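Local structure of ABC transporter substrate-binding protein (Bradyrhizobium japonicum, 4I1D) at residues G207-V212 and V219-N224; V108-Q113 and Q192-G197; K114-D119 and K131-R136; G12-A17 and V100-Y105. The protein probably acts as the periplasmic solute-binding component of an ABC transporter, perhaps for polyamines such as putrescine and spermidine, and holds D-malate in this crystal. All blocks are in the same frame, centred on the assembly; numbering follows the deposited sequence.

Interaction 1. Residues G207-V212 and V219-N224. With MLT (D-malate), chain U; SO4 (sulfate ion), chain K.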
loop_
_atom_site.group_PDB
_atom_site.type_symbol
_atom_site.label_atom_id
_atom_site.label_comp_id
_atom_site.label_asym_id
_atom_site.label_seq_id
_atom_site.Cartn_x
_atom_site.Cartn_y
_atom_site.Cartn_z
ATOM N N GLY A 207 25.275 -33.581 -0.983
ATOM C CA GLY A 207 24.751 -34.237 -2.173
ATOM C C GLY A 207 24.806 -33.384 -3.429
ATOM O O GLY A 207 25.027 -33.904 -4.526
ATOM N N ARG A 208 24.609 -32.074 -3.271
ATOM C CA ARG A 208 24.682 -31.136 -4.389
ATOM C C ARG A 208 26.121 -30.963 -4.858
ATOM O O ARG A 208 26.383 -30.831 -6.050
ATOM C CB ARG A 208 24.095 -29.777 -4.003
ATOM C CG ARG A 208 22.561 -29.709 -4.046
ATOM C CD ARG A 208 22.049 -29.782 -5.489
ATOM N NE ARG A 208 20.595 -29.679 -5.568
ATOM C CZ ARG A 208 19.913 -29.727 -6.708
ATOM N NH1 ARG A 208 20.561 -29.864 -7.859
ATOM N NH2 ARG A 208 18.588 -29.636 -6.701
ATOM N N VAL A 209 27.058 -30.973 -3.919
ATOM C CA VAL A 209 28.459 -30.818 -4.277
ATOM C C VAL A 209 28.990 -32.045 -4.985
ATOM O O VAL A 209 29.615 -31.937 -6.035
ATOM C CB VAL A 209 29.344 -30.572 -3.048
ATOM C CG1 VAL A 209 30.796 -30.379 -3.484
ATOM C CG2 VAL A 209 28.839 -29.376 -2.280
ATOM N N SER A 210 28.754 -33.215 -4.402
ATOM C CA SER A 210 29.228 -34.448 -5.007
ATOM C C SER A 210 28.666 -34.556 -6.420
ATOM O O SER A 210 29.369 -34.970 -7.343
ATOM C CB SER A 210 28.808 -35.654 -4.174
ATOM O OG SER A 210 27.421 -35.601 -3.904
ATOM N N ALA A 211 27.410 -34.147 -6.591
ATOM C CA ALA A 211 26.755 -34.246 -7.898
ATOM C C ALA A 211 27.426 -33.354 -8.927
ATOM O O ALA A 211 27.756 -33.809 -10.021
ATOM C CB ALA A 211 25.266 -33.921 -7.795
ATOM N N VAL A 212 27.648 -32.086 -8.582
ATOM C CA VAL A 212 28.299 -31.199 -9.539
ATOM C C VAL A 212 29.763 -31.612 -9.780
ATOM O O VAL A 212 30.301 -31.419 -10.875
ATOM C CB VAL A 212 28.172 -29.717 -9.146
ATOM C CG1 VAL A 212 28.830 -29.466 -7.825
ATOM C CG2 VAL A 212 28.792 -28.833 -10.208
ATOM N N VAL A 219 35.569 -29.080 -8.019
ATOM C CA VAL A 219 35.181 -28.650 -6.683
ATOM C C VAL A 219 35.154 -29.837 -5.733
ATOM O O VAL A 219 35.150 -30.987 -6.166
ATOM C CB VAL A 219 33.797 -27.975 -6.685
ATOM C CG1 VAL A 219 33.723 -26.919 -7.778
ATOM C CG2 VAL A 219 32.700 -29.013 -6.863
ATOM N N SER A 220 35.139 -29.555 -4.436
ATOM C CA SER A 220 35.120 -30.617 -3.442
ATOM C C SER A 220 34.596 -30.060 -2.128
ATOM O O SER A 220 34.083 -28.937 -2.078
ATOM C CB SER A 220 36.527 -31.192 -3.247
ATOM O OG SER A 220 36.512 -32.290 -2.351
ATOM N N PHE A 221 34.725 -30.842 -1.064
ATOM C CA PHE A 221 34.243 -30.421 0.245
ATOM C C PHE A 221 34.876 -31.255 1.336
ATOM O O PHE A 221 35.499 -32.280 1.068
ATOM C CB PHE A 221 32.712 -30.513 0.331
ATOM C CG PHE A 221 32.185 -31.917 0.493
ATOM C CD1 PHE A 221 31.850 -32.681 -0.616
ATOM C CD2 PHE A 221 32.006 -32.465 1.755
ATOM C CE1 PHE A 221 31.349 -33.976 -0.470
ATOM C CE2 PHE A 221 31.510 -33.759 1.912
ATOM C CZ PHE A 221 31.179 -34.514 0.797
ATOM N N THR A 222 34.715 -30.805 2.572
ATOM C CA THR A 222 35.194 -31.556 3.722
ATOM C C THR A 222 34.026 -31.833 4.647
ATOM O O THR A 222 33.071 -31.056 4.694
ATOM C CB THR A 222 36.261 -30.770 4.510
ATOM O OG1 THR A 222 36.670 -31.540 5.648
ATOM C CG2 THR A 222 35.691 -29.446 4.995
ATOM N N TYR A 223 34.087 -32.943 5.372
ATOM C CA TYR A 223 33.089 -33.199 6.402
ATOM C C TYR A 223 33.498 -32.505 7.707
ATOM O O TYR A 223 32.694 -32.368 8.636
ATOM C CB TYR A 223 32.868 -34.699 6.618
ATOM C CG TYR A 223 31.922 -35.347 5.613
ATOM C CD1 TYR A 223 30.573 -34.992 5.564
ATOM C CD2 TYR A 223 32.376 -36.325 4.738
ATOM C CE1 TYR A 223 29.706 -35.574 4.653
ATOM C CE2 TYR A 223 31.513 -36.927 3.822
ATOM C CZ TYR A 223 30.185 -36.549 3.785
ATOM O OH TYR A 223 29.343 -37.152 2.880
ATOM N N ASN A 224 34.744 -32.052 7.775
ATOM C CA ASN A 224 35.191 -31.387 9.000
ATOM C C ASN A 224 34.292 -30.207 9.357
ATOM O O ASN A 224 34.094 -29.302 8.549
ATOM C CB ASN A 224 36.642 -30.935 8.903
ATOM C CG ASN A 224 37.213 -30.550 10.252
ATOM O OD1 ASN A 224 37.012 -31.255 11.244
ATOM N ND2 ASN A 224 37.913 -29.421 10.303
HETATM C C1 MLT U . 15.562 -26.426 -2.303
HETATM O O1 MLT U . 14.359 -26.511 -2.633
HETATM O O2 MLT U . 15.872 -25.684 -1.342
HETATM C C2 MLT U . 16.615 -27.216 -3.032
HETATM O O3 MLT U . 16.364 -27.353 -4.421
HETATM C C3 MLT U . 16.675 -28.601 -2.423
HETATM C C4 MLT U . 17.547 -29.439 -3.318
HETATM O O4 MLT U . 17.038 -30.065 -4.271
HETATM O O5 MLT U . 18.784 -29.513 -3.128
HETATM S S SO4 K . 39.302 -33.625 5.568
HETATM O O1 SO4 K . 40.360 -34.572 5.233
HETATM O O2 SO4 K . 37.998 -34.189 5.200
HETATM O O3 SO4 K . 39.346 -33.336 7.006
HETATM O O4 SO4 K . 39.529 -32.405 4.799
#

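Interaction 2. Residues V108-Q113 and Q192-G197. With ACT (acetate ion), chain R.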
loop_
_atom_site.group_PDB
_atom_site.type_symbol
_atom_site.label_atom_id
_atom_site.label_comp_id
_atom_site.label_asym_id
_atom_site.label_seq_id
_atom_site.Cartn_x
_atom_site.Cartn_y
_atom_site.Cartn_z
ATOM N N VAL A 108 27.915 -28.763 4.340
ATOM C CA VAL A 108 29.374 -28.789 4.401
ATOM C C VAL A 108 30.027 -27.546 3.796
ATOM O O VAL A 108 29.421 -26.823 2.997
ATOM C CB VAL A 108 29.959 -30.059 3.712
ATOM C CG1 VAL A 108 29.589 -31.320 4.488
ATOM C CG2 VAL A 108 29.481 -30.158 2.264
ATOM N N LEU A 109 31.266 -27.299 4.204
ATOM C CA LEU A 109 32.123 -26.336 3.540
ATOM C C LEU A 109 32.562 -26.920 2.190
ATOM O O LEU A 109 33.342 -27.878 2.134
ATOM C CB LEU A 109 33.341 -26.034 4.425
ATOM C CG LEU A 109 34.414 -25.072 3.896
ATOM C CD1 LEU A 109 33.782 -23.815 3.356
ATOM C CD2 LEU A 109 35.467 -24.727 4.969
ATOM N N ALA A 110 32.031 -26.357 1.110
ATOM C CA ALA A 110 32.427 -26.729 -0.245
ATOM C C ALA A 110 33.314 -25.631 -0.797
ATOM O O ALA A 110 33.222 -24.469 -0.374
ATOM C CB ALA A 110 31.187 -26.931 -1.151
ATOM N N TYR A 111 34.178 -25.995 -1.737
ATOM C CA TYR A 111 35.182 -25.069 -2.222
ATOM C C TYR A 111 35.684 -25.490 -3.600
ATOM O O TYR A 111 35.660 -26.663 -3.942
ATOM C CB TYR A 111 36.346 -24.995 -1.230
ATOM C CG TYR A 111 37.063 -26.315 -1.055
ATOM C CD1 TYR A 111 36.711 -27.193 -0.033
ATOM C CD2 TYR A 111 38.082 -26.693 -1.919
ATOM C CE1 TYR A 111 37.361 -28.412 0.130
ATOM C CE2 TYR A 111 38.735 -27.913 -1.774
ATOM C CZ TYR A 111 38.365 -28.769 -0.751
ATOM O OH TYR A 111 39.010 -29.979 -0.606
ATOM N N SER A 112 36.139 -24.512 -4.378
ATOM C CA SER A 112 36.704 -24.740 -5.700
ATOM C C SER A 112 38.160 -25.228 -5.640
ATOM O O SER A 112 39.006 -24.640 -4.951
ATOM C CB SER A 112 36.633 -23.445 -6.510
ATOM O OG SER A 112 37.540 -23.464 -7.597
ATOM N N GLN A 113 38.452 -26.296 -6.371
ATOM C CA GLN A 113 39.821 -26.803 -6.450
ATOM C C GLN A 113 40.685 -25.973 -7.380
ATOM O O GLN A 113 41.909 -26.026 -7.287
ATOM C CB GLN A 113 39.854 -28.266 -6.888
ATOM C CG GLN A 113 39.357 -29.241 -5.835
ATOM C CD GLN A 113 38.974 -30.580 -6.442
ATOM O OE1 GLN A 113 38.837 -30.704 -7.666
ATOM N NE2 GLN A 113 38.810 -31.591 -5.592
ATOM N N GLN A 192 24.989 -24.457 -9.013
ATOM C CA GLN A 192 25.354 -23.592 -10.128
ATOM C C GLN A 192 26.479 -22.620 -9.720
ATOM O O GLN A 192 27.411 -22.371 -10.494
ATOM C CB GLN A 192 24.132 -22.817 -10.619
ATOM C CG GLN A 192 24.400 -21.922 -11.821
ATOM C CD GLN A 192 24.860 -22.702 -13.050
ATOM O OE1 GLN A 192 24.372 -23.801 -13.327
ATOM N NE2 GLN A 192 25.803 -22.129 -13.798
ATOM N N LEU A 193 26.384 -22.080 -8.502
ATOM C CA LEU A 193 27.381 -21.132 -8.001
ATOM C C LEU A 193 28.782 -21.743 -8.008
ATOM O O LEU A 193 29.756 -21.089 -8.401
ATOM C CB LEU A 193 27.018 -20.653 -6.588
ATOM C CG LEU A 193 25.774 -19.750 -6.511
ATOM C CD1 LEU A 193 25.429 -19.413 -5.069
ATOM C CD2 LEU A 193 25.939 -18.468 -7.339
ATOM N N LEU A 194 28.887 -22.993 -7.553
ATOM C CA LEU A 194 30.175 -23.682 -7.559
ATOM C C LEU A 194 30.617 -23.964 -8.991
ATOM O O LEU A 194 31.773 -23.759 -9.347
ATOM C CB LEU A 194 30.090 -24.994 -6.784
ATOM C CG LEU A 194 30.292 -24.958 -5.274
ATOM C CD1 LEU A 194 30.209 -26.367 -4.737
ATOM C CD2 LEU A 194 31.637 -24.340 -4.939
ATOM N N ASN A 195 29.679 -24.430 -9.814
ATOM C CA ASN A 195 30.001 -24.861 -11.164
ATOM C C ASN A 195 30.529 -23.757 -12.084
ATOM O O ASN A 195 31.427 -24.004 -12.886
ATOM C CB ASN A 195 28.785 -25.541 -11.813
ATOM C CG ASN A 195 29.128 -26.197 -13.148
ATOM O OD1 ASN A 195 29.880 -27.171 -13.194
ATOM N ND2 ASN A 195 28.581 -25.661 -14.238
ATOM N N ASP A 196 29.966 -22.551 -11.990
ATOM C CA ASP A 196 30.378 -21.469 -12.894
ATOM C C ASP A 196 31.424 -20.555 -12.277
ATOM O O ASP A 196 31.887 -19.616 -12.913
ATOM C CB ASP A 196 29.185 -20.646 -13.417
ATOM C CG ASP A 196 28.335 -20.044 -12.302
ATOM O OD1 ASP A 196 28.840 -19.879 -11.168
ATOM O OD2 ASP A 196 27.150 -19.724 -12.568
ATOM N N GLY A 197 31.785 -20.836 -11.032
ATOM C CA GLY A 197 32.859 -20.104 -10.380
ATOM C C GLY A 197 32.399 -18.802 -9.747
ATOM O O GLY A 197 33.222 -17.999 -9.343
HETATM C C ACT R . 35.180 -23.833 -11.325
HETATM O O ACT R . 35.650 -23.568 -10.191
HETATM O OXT ACT R . 34.662 -24.971 -11.460
HETATM C CH3 ACT R . 35.238 -22.840 -12.455
#

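Interaction 3. Residues K114-D119 and K131-R136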
loop_
_atom_site.group_PDB
_atom_site.type_symbol
_atom_site.label_atom_id
_atom_site.label_comp_id
_atom_site.label_asym_id
_atom_site.label_seq_id
_atom_site.Cartn_x
_atom_site.Cartn_y
_atom_site.Cartn_z
ATOM N N LYS A 114 40.060 -25.217 -8.280
ATOM C CA LYS A 114 40.813 -24.304 -9.131
ATOM C C LYS A 114 41.363 -23.166 -8.272
ATOM O O LYS A 114 42.511 -22.750 -8.425
ATOM C CB LYS A 114 39.955 -23.761 -10.276
ATOM C CG LYS A 114 39.954 -24.646 -11.523
ATOM C CD LYS A 114 39.040 -24.095 -12.625
ATOM C CE LYS A 114 38.831 -25.116 -13.755
ATOM N NZ LYS A 114 37.833 -24.687 -14.795
ATOM N N THR A 115 40.548 -22.688 -7.340
ATOM C CA THR A 115 40.971 -21.625 -6.443
ATOM C C THR A 115 41.891 -22.161 -5.357
ATOM O O THR A 115 42.841 -21.498 -4.971
ATOM C CB THR A 115 39.773 -20.920 -5.776
ATOM O OG1 THR A 115 38.792 -20.590 -6.772
ATOM C CG2 THR A 115 40.239 -19.648 -5.075
ATOM N N PHE A 116 41.609 -23.361 -4.857
ATOM C CA PHE A 116 42.431 -23.935 -3.790
ATOM C C PHE A 116 42.981 -25.295 -4.186
ATOM O O PHE A 116 42.467 -26.342 -3.767
ATOM C CB PHE A 116 41.645 -24.034 -2.488
ATOM C CG PHE A 116 41.037 -22.733 -2.057
ATOM C CD1 PHE A 116 41.817 -21.749 -1.472
ATOM C CD2 PHE A 116 39.681 -22.492 -2.240
ATOM C CE1 PHE A 116 41.258 -20.547 -1.075
ATOM C CE2 PHE A 116 39.110 -21.297 -1.838
ATOM C CZ PHE A 116 39.899 -20.322 -1.260
ATOM N N PRO A 117 44.027 -25.278 -5.019
ATOM C CA PRO A 117 44.649 -26.508 -5.506
ATOM C C PRO A 117 45.384 -27.214 -4.380
ATOM O O PRO A 117 45.487 -28.440 -4.406
ATOM C CB PRO A 117 45.661 -26.005 -6.543
ATOM C CG PRO A 117 45.254 -24.611 -6.857
ATOM C CD PRO A 117 44.630 -24.079 -5.615
ATOM N N LYS A 118 45.870 -26.451 -3.404
ATOM C CA LYS A 118 46.767 -27.006 -2.391
ATOM C C LYS A 118 46.298 -26.841 -0.943
ATOM O O LYS A 118 46.311 -27.806 -0.174
ATOM C CB LYS A 118 48.187 -26.453 -2.571
ATOM C CG LYS A 118 49.169 -27.500 -3.071
ATOM C CD LYS A 118 50.267 -26.911 -3.945
ATOM C CE LYS A 118 51.118 -28.028 -4.546
ATOM N NZ LYS A 118 52.241 -27.529 -5.392
ATOM N N ASP A 119 45.895 -25.635 -0.562
ATOM C CA ASP A 119 45.516 -25.405 0.828
ATOM C C ASP A 119 44.126 -24.805 0.949
ATOM O O ASP A 119 43.971 -23.594 1.107
ATOM C CB ASP A 119 46.553 -24.536 1.546
ATOM C CG ASP A 119 47.782 -25.327 1.970
ATOM O OD1 ASP A 119 47.616 -26.453 2.497
ATOM O OD2 ASP A 119 48.911 -24.831 1.765
ATOM N N LYS A 131 41.111 -12.848 4.957
ATOM C CA LYS A 131 42.488 -12.514 4.622
ATOM C C LYS A 131 43.288 -13.768 4.270
ATOM O O LYS A 131 44.033 -13.782 3.295
ATOM C CB LYS A 131 43.160 -11.745 5.763
ATOM C CG LYS A 131 42.862 -10.245 5.759
ATOM C CD LYS A 131 44.040 -9.441 6.330
ATOM C CE LYS A 131 43.860 -7.937 6.123
ATOM N NZ LYS A 131 45.047 -7.146 6.586
ATOM N N LYS A 132 43.115 -14.823 5.058
ATOM C CA LYS A 132 43.845 -16.067 4.840
ATOM C C LYS A 132 43.310 -16.864 3.649
ATOM O O LYS A 132 44.077 -17.482 2.920
ATOM C CB LYS A 132 43.811 -16.930 6.101
ATOM C CG LYS A 132 44.707 -18.149 6.040
ATOM C CD LYS A 132 44.943 -18.715 7.438
ATOM C CE LYS A 132 45.816 -19.959 7.402
ATOM N NZ LYS A 132 45.908 -20.589 8.747
ATOM N N PHE A 133 41.992 -16.851 3.462
ATOM C CA PHE A 133 41.352 -17.580 2.369
ATOM C C PHE A 133 40.483 -16.629 1.552
ATOM O O PHE A 133 39.273 -16.550 1.758
ATOM C CB PHE A 133 40.526 -18.762 2.911
ATOM C CG PHE A 133 41.338 -19.739 3.717
ATOM C CD1 PHE A 133 42.081 -20.727 3.088
ATOM C CD2 PHE A 133 41.395 -19.642 5.100
ATOM C CE1 PHE A 133 42.848 -21.613 3.825
ATOM C CE2 PHE A 133 42.163 -20.522 5.847
ATOM C CZ PHE A 133 42.890 -21.511 5.209
ATOM N N PRO A 134 41.109 -15.884 0.630
ATOM C CA PRO A 134 40.393 -14.887 -0.176
ATOM C C PRO A 134 39.530 -15.573 -1.225
ATOM O O PRO A 134 39.865 -16.666 -1.682
ATOM C CB PRO A 134 41.526 -14.098 -0.856
ATOM C CG PRO A 134 42.789 -14.471 -0.100
ATOM C CD PRO A 134 42.554 -15.882 0.349
ATOM N N GLY A 135 38.421 -14.944 -1.592
ATOM C CA GLY A 135 37.539 -15.514 -2.589
ATOM C C GLY A 135 36.083 -15.161 -2.375
ATOM O O GLY A 135 35.698 -14.681 -1.303
ATOM N N ARG A 136 35.270 -15.401 -3.404
ATOM C CA ARG A 136 33.839 -15.165 -3.316
ATOM C C ARG A 136 33.214 -16.281 -2.488
ATOM O O ARG A 136 33.671 -17.424 -2.524
ATOM C CB ARG A 136 33.234 -15.082 -4.711
ATOM C CG ARG A 136 33.863 -13.982 -5.559
ATOM C CD ARG A 136 33.437 -14.089 -7.028
ATOM N NE ARG A 136 33.722 -12.850 -7.746
ATOM C CZ ARG A 136 32.798 -11.991 -8.171
ATOM N NH1 ARG A 136 31.509 -12.242 -7.977
ATOM N NH2 ARG A 136 33.165 -10.883 -8.806
#

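Interaction 4. Residues G12-A17 and V100-Y105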
loop_
_atom_site.group_PDB
_atom_site.type_symbol
_atom_site.label_atom_id
_atom_site.label_comp_id
_atom_site.label_asym_id
_atom_site.label_seq_id
_atom_site.Cartn_x
_atom_site.Cartn_y
_atom_site.Cartn_z
ATOM N N GLY A 12 13.642 -34.725 -7.479
ATOM C CA GLY A 12 14.999 -34.617 -7.998
ATOM C C GLY A 12 15.811 -35.898 -7.881
ATOM O O GLY A 12 15.237 -36.994 -7.812
ATOM N N ALA A 13 17.142 -35.767 -7.866
ATOM C CA ALA A 13 18.008 -36.947 -7.805
ATOM C C ALA A 13 17.729 -37.743 -6.536
ATOM O O ALA A 13 17.720 -38.978 -6.546
ATOM C CB ALA A 13 19.467 -36.552 -7.872
ATOM N N TYR A 14 17.497 -37.019 -5.444
ATOM C CA TYR A 14 17.200 -37.632 -4.150
ATOM C C TYR A 14 15.989 -38.570 -4.205
ATOM O O TYR A 14 16.088 -39.725 -3.804
ATOM C CB TYR A 14 17.016 -36.550 -3.081
ATOM C CG TYR A 14 16.522 -37.039 -1.733
ATOM C CD1 TYR A 14 17.087 -38.147 -1.110
ATOM C CD2 TYR A 14 15.504 -36.366 -1.071
ATOM C CE1 TYR A 14 16.633 -38.574 0.127
ATOM C CE2 TYR A 14 15.053 -36.776 0.157
ATOM C CZ TYR A 14 15.608 -37.880 0.758
ATOM O OH TYR A 14 15.123 -38.287 1.990
ATOM N N GLN A 15 14.851 -38.093 -4.703
ATOM C CA GLN A 15 13.661 -38.951 -4.752
ATOM C C GLN A 15 13.818 -40.079 -5.776
ATOM O O GLN A 15 13.254 -41.160 -5.610
ATOM C CB GLN A 15 12.388 -38.140 -5.028
ATOM C CG GLN A 15 11.088 -38.921 -4.826
ATOM C CD GLN A 15 9.890 -38.020 -4.494
ATOM O OE1 GLN A 15 10.053 -36.900 -4.011
ATOM N NE2 GLN A 15 8.687 -38.519 -4.748
ATOM N N ALA A 16 14.569 -39.835 -6.846
ATOM C CA ALA A 16 14.781 -40.901 -7.826
ATOM C C ALA A 16 15.589 -42.035 -7.176
ATOM O O ALA A 16 15.352 -43.216 -7.429
ATOM C CB ALA A 16 15.491 -40.376 -9.062
ATOM N N ALA A 17 16.539 -41.659 -6.329
ATOM C CA ALA A 17 17.391 -42.636 -5.655
ATOM C C ALA A 17 16.578 -43.448 -4.655
ATOM O O ALA A 17 16.795 -44.648 -4.506
ATOM C CB ALA A 17 18.547 -41.940 -4.960
ATOM N N VAL A 100 10.489 -41.866 12.224
ATOM C CA VAL A 100 11.680 -42.714 12.196
ATOM C C VAL A 100 12.701 -42.114 11.245
ATOM O O VAL A 100 12.354 -41.722 10.130
ATOM C CB VAL A 100 11.375 -44.152 11.728
ATOM C CG1 VAL A 100 12.603 -45.051 11.941
ATOM C CG2 VAL A 100 10.175 -44.716 12.468
ATOM N N SER A 101 13.959 -42.050 11.682
ATOM C CA SER A 101 15.043 -41.522 10.848
ATOM C C SER A 101 15.143 -42.273 9.524
ATOM O O SER A 101 15.112 -43.508 9.491
ATOM C CB SER A 101 16.381 -41.582 11.588
ATOM O OG SER A 101 16.309 -40.858 12.800
ATOM N N TYR A 102 15.284 -41.524 8.436
ATOM C CA TYR A 102 15.162 -42.106 7.097
ATOM C C TYR A 102 16.477 -42.048 6.315
ATOM O O TYR A 102 16.853 -43.014 5.662
ATOM C CB TYR A 102 14.035 -41.397 6.359
ATOM C CG TYR A 102 13.710 -41.901 4.968
ATOM C CD1 TYR A 102 13.367 -43.230 4.741
ATOM C CD2 TYR A 102 13.687 -41.021 3.889
ATOM C CE1 TYR A 102 13.046 -43.671 3.467
ATOM C CE2 TYR A 102 13.378 -41.445 2.624
ATOM C CZ TYR A 102 13.052 -42.769 2.413
ATOM O OH TYR A 102 12.730 -43.178 1.145
ATOM N N GLU A 103 17.179 -40.920 6.408
ATOM C CA GLU A 103 18.484 -40.755 5.780
ATOM C C GLU A 103 19.231 -39.561 6.390
ATOM O O GLU A 103 18.611 -38.614 6.881
ATOM C CB GLU A 103 18.310 -40.545 4.277
ATOM C CG GLU A 103 17.381 -39.391 3.933
ATOM C CD GLU A 103 18.081 -38.025 3.927
ATOM O OE1 GLU A 103 17.391 -36.998 4.089
ATOM O OE2 GLU A 103 19.316 -37.967 3.745
ATOM N N PHE A 104 20.560 -39.603 6.355
ATOM C CA PHE A 104 21.366 -38.506 6.872
ATOM C C PHE A 104 22.055 -37.751 5.745
ATOM O O PHE A 104 22.566 -38.368 4.804
ATOM C CB PHE A 104 22.416 -39.026 7.837
ATOM C CG PHE A 104 21.861 -39.486 9.141
ATOM C CD1 PHE A 104 21.446 -40.795 9.301
ATOM C CD2 PHE A 104 21.763 -38.609 10.215
ATOM C CE1 PHE A 104 20.940 -41.229 10.514
ATOM C CE2 PHE A 104 21.251 -39.031 11.425
ATOM C CZ PHE A 104 20.833 -40.346 11.577
ATOM N N TYR A 105 22.049 -36.419 5.846
ATOM C CA TYR A 105 22.785 -35.550 4.931
ATOM C C TYR A 105 23.545 -34.502 5.717
ATOM O O TYR A 105 23.256 -34.280 6.892
ATOM C CB TYR A 105 21.838 -34.857 3.955
ATOM C CG TYR A 105 20.780 -33.971 4.588
ATOM C CD1 TYR A 105 20.895 -32.586 4.573
ATOM C CD2 TYR A 105 19.656 -34.518 5.178
ATOM C CE1 TYR A 105 19.906 -31.771 5.130
ATOM C CE2 TYR A 105 18.673 -33.717 5.742
ATOM C CZ TYR A 105 18.799 -32.349 5.712
ATOM O OH TYR A 105 17.805 -31.576 6.271
#

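Interaction 1. Residues G207-V212 and V219-N224
CG1 of Val209 comes up to CD1 of Phe221 at 3.8 Å, the methyl meeting the ring at a slant. With CG1 trans to the backbone N (chi1 -178°), Val209 also reaches CG2 of Val219 at 4.1 Å. Val212 meets that same methyl with its own CG1, 4.0 Å away, the two valines lying roughly at right angles. Short, branched valines suit a helix and a strand whose segment axes come within 7.9 Å. Phe221 is steadied from within its strand, for its CE2 edge stands 3.5 Å above the centre of the Tyr223 ring. On another side of the helix, the edge of the Arg208 guanidinium meets the C4 carboxylate of D-malate, the two planes tilted and both donors standing off the carboxylate plane. NE gives an almost straight bond to O5 (3.0 Å) and NH2 one to O4 (2.9 Å), while NH1 forms a salt bridge with Asp37 of a neighbouring subunit. With a leucine in place of Arg208, the malate carboxylate would probably lose these two donors, and the neighbouring subunit's Asp37 this salt bridge. In the fold, helix 206-214 packs beside helix 187-196, where Val209 touches Leu194, and rests on the paired strands 100-112 and 219-235.

Interaction 2. Residues V108-Q113 and Q192-G197
Leu194 packs on Ala110 where helix 187-196 lies against strand 100-112, one of the helix-on-sheet layers of the type II periplasmic binding protein fold. No hydrogen bond crosses between the segments, and the side-chain contact is apolar: with CG of Leu194 trans to the carbonyl carbon (chi1 -85°), its CD1 branch rests on CB of Ala110 at 3.8 Å, while CD2 faces the strand backbone, 4.4 Å from the N of Tyr111. A small alanine lets the leucine come this close, and Val209 of helix 206-214 touches both. Polar interactions cluster round Gln192 and Asp196. Gln192 NE2 bonds Asp196 OD2 across one turn at 3.0 Å; the oxygen lies in the amide plane, but the donor stands above the carboxylate plane. The amide of Gln192 also meets backbone Lys54 O and Ile56 N of a neighbouring subunit, while Asp196 OD1 accepts from Glu198 N. Gly197 then leaves the helix with positive phi (84°), where a CB would jam against the preceding carbonyl oxygen, so glycine fits. The last kind of contact is with an acetate, probably from the crystallisation liquor. Ser112 OG, which accepts from Thr115 N, donates to acetate O at 3.2 Å.

Interaction 3. Residues K114-D119 and K131-R136
Two loops of the alpha/beta binding-protein fold, one entering and one leaving helix 124-128, meet through Phe116 and Phe133 at the periphery of the chain, away from the malate pocket. Each loop carries a Phe-Pro pair, and the two phenylalanines have nearly the same backbone angles, with psi near 80°, a conformation common before proline. They share a rotamer as well, CG trans to the carbonyl carbon (chi1 -54° in Phe116, -58° in Phe133), which brings each ring up to the other loop. CE1 of Phe116 approaches the edge of the Phe133 ring, 4.2 Å from CD1, and both rings also touch Pro121. The same edge receives a backbone oxygen: Asp119 O lies in the plane of the Phe133 ring, 3.5 Å from CE1, where the slightly positive rim of C-H groups suits a carbonyl. One face of Phe116 is covered by its neighbour Thr115, whose CG2 stands 3.8 Å above the plane, off toward the rim, while Thr115 OG1 is hydrogen-bonded to Asp200. At the end of segment 131-136, Arg136 forms a salt bridge with Glu198. Between Pro134 and Arg136 a glycine is called for: a CB on Gly135 would be jammed against the preceding carbonyl oxygen. That carbonyl is itself part of the contact, since Pro134 O approaches the Phe116 ring obliquely, 3.7 Å from CZ.

Interaction 4. Residues G12-A17 and V100-Y105
The phenol oxygen of Tyr14 presses on a methylene, its OH only 3.2 Å from CG of Glu103, and no hydrogen bond joins the two segments. The strand here carries a classic beta bulge, in which Tyr102 and Glu103 both face Thr231 of strand 219-235, and helix 12-30 sends Tyr14 toward it from near its N-terminal end. With CG trans to its backbone N (chi1 172°), Tyr14 helps span the 10.5 Å between its CA and CA of Glu103, a distance that suits a long aromatic side chain. Tyr14 and Glu103 come from opposite directions, and the ring and carboxylate planes lie 60° apart, OE1 slanting in toward the ring. Although OE1 is 3.3 Å from the Tyr14 OH, each polar end has its own partner: Glu103 OE1 bonds the hydroxyl of Thr231, and Tyr14 OH bonds Asp61 OD2. With Tyr14 cut back to alanine, Asp61 would probably lose its phenol partner and a gap would open beside Glu103. Tyr102 turns its own hydroxyl to Gln18 OE1, on the same helix as Tyr14. Its ring presents an edge to Tyr14, whose OH lies near the ring plane, 3.6 Å from CD2.

Interactions 1 and 2 form one layered patch, their centres 8 Å apart: strands 100-112 and 219-235 pair there, with Ser220 O 3.0 Å from Tyr111 N, and helices 187-196 and 206-214 lie against them. Interaction 3, nested in the loop closed by interaction 2, extends this patch outward through Phe116 CD2, 4.3 Å from Tyr111 CB. Interaction 4 uses the other end of strand 100-112, its centre 22 Å from that of interaction 2, consistent with this strand linking the two lobes of a type II binding protein. Malate is bound directly by Arg208 of interaction 1, while the side chains of Tyr14 (interaction 4) and Leu194 (interaction 2) are about 7 and 12 Å from it.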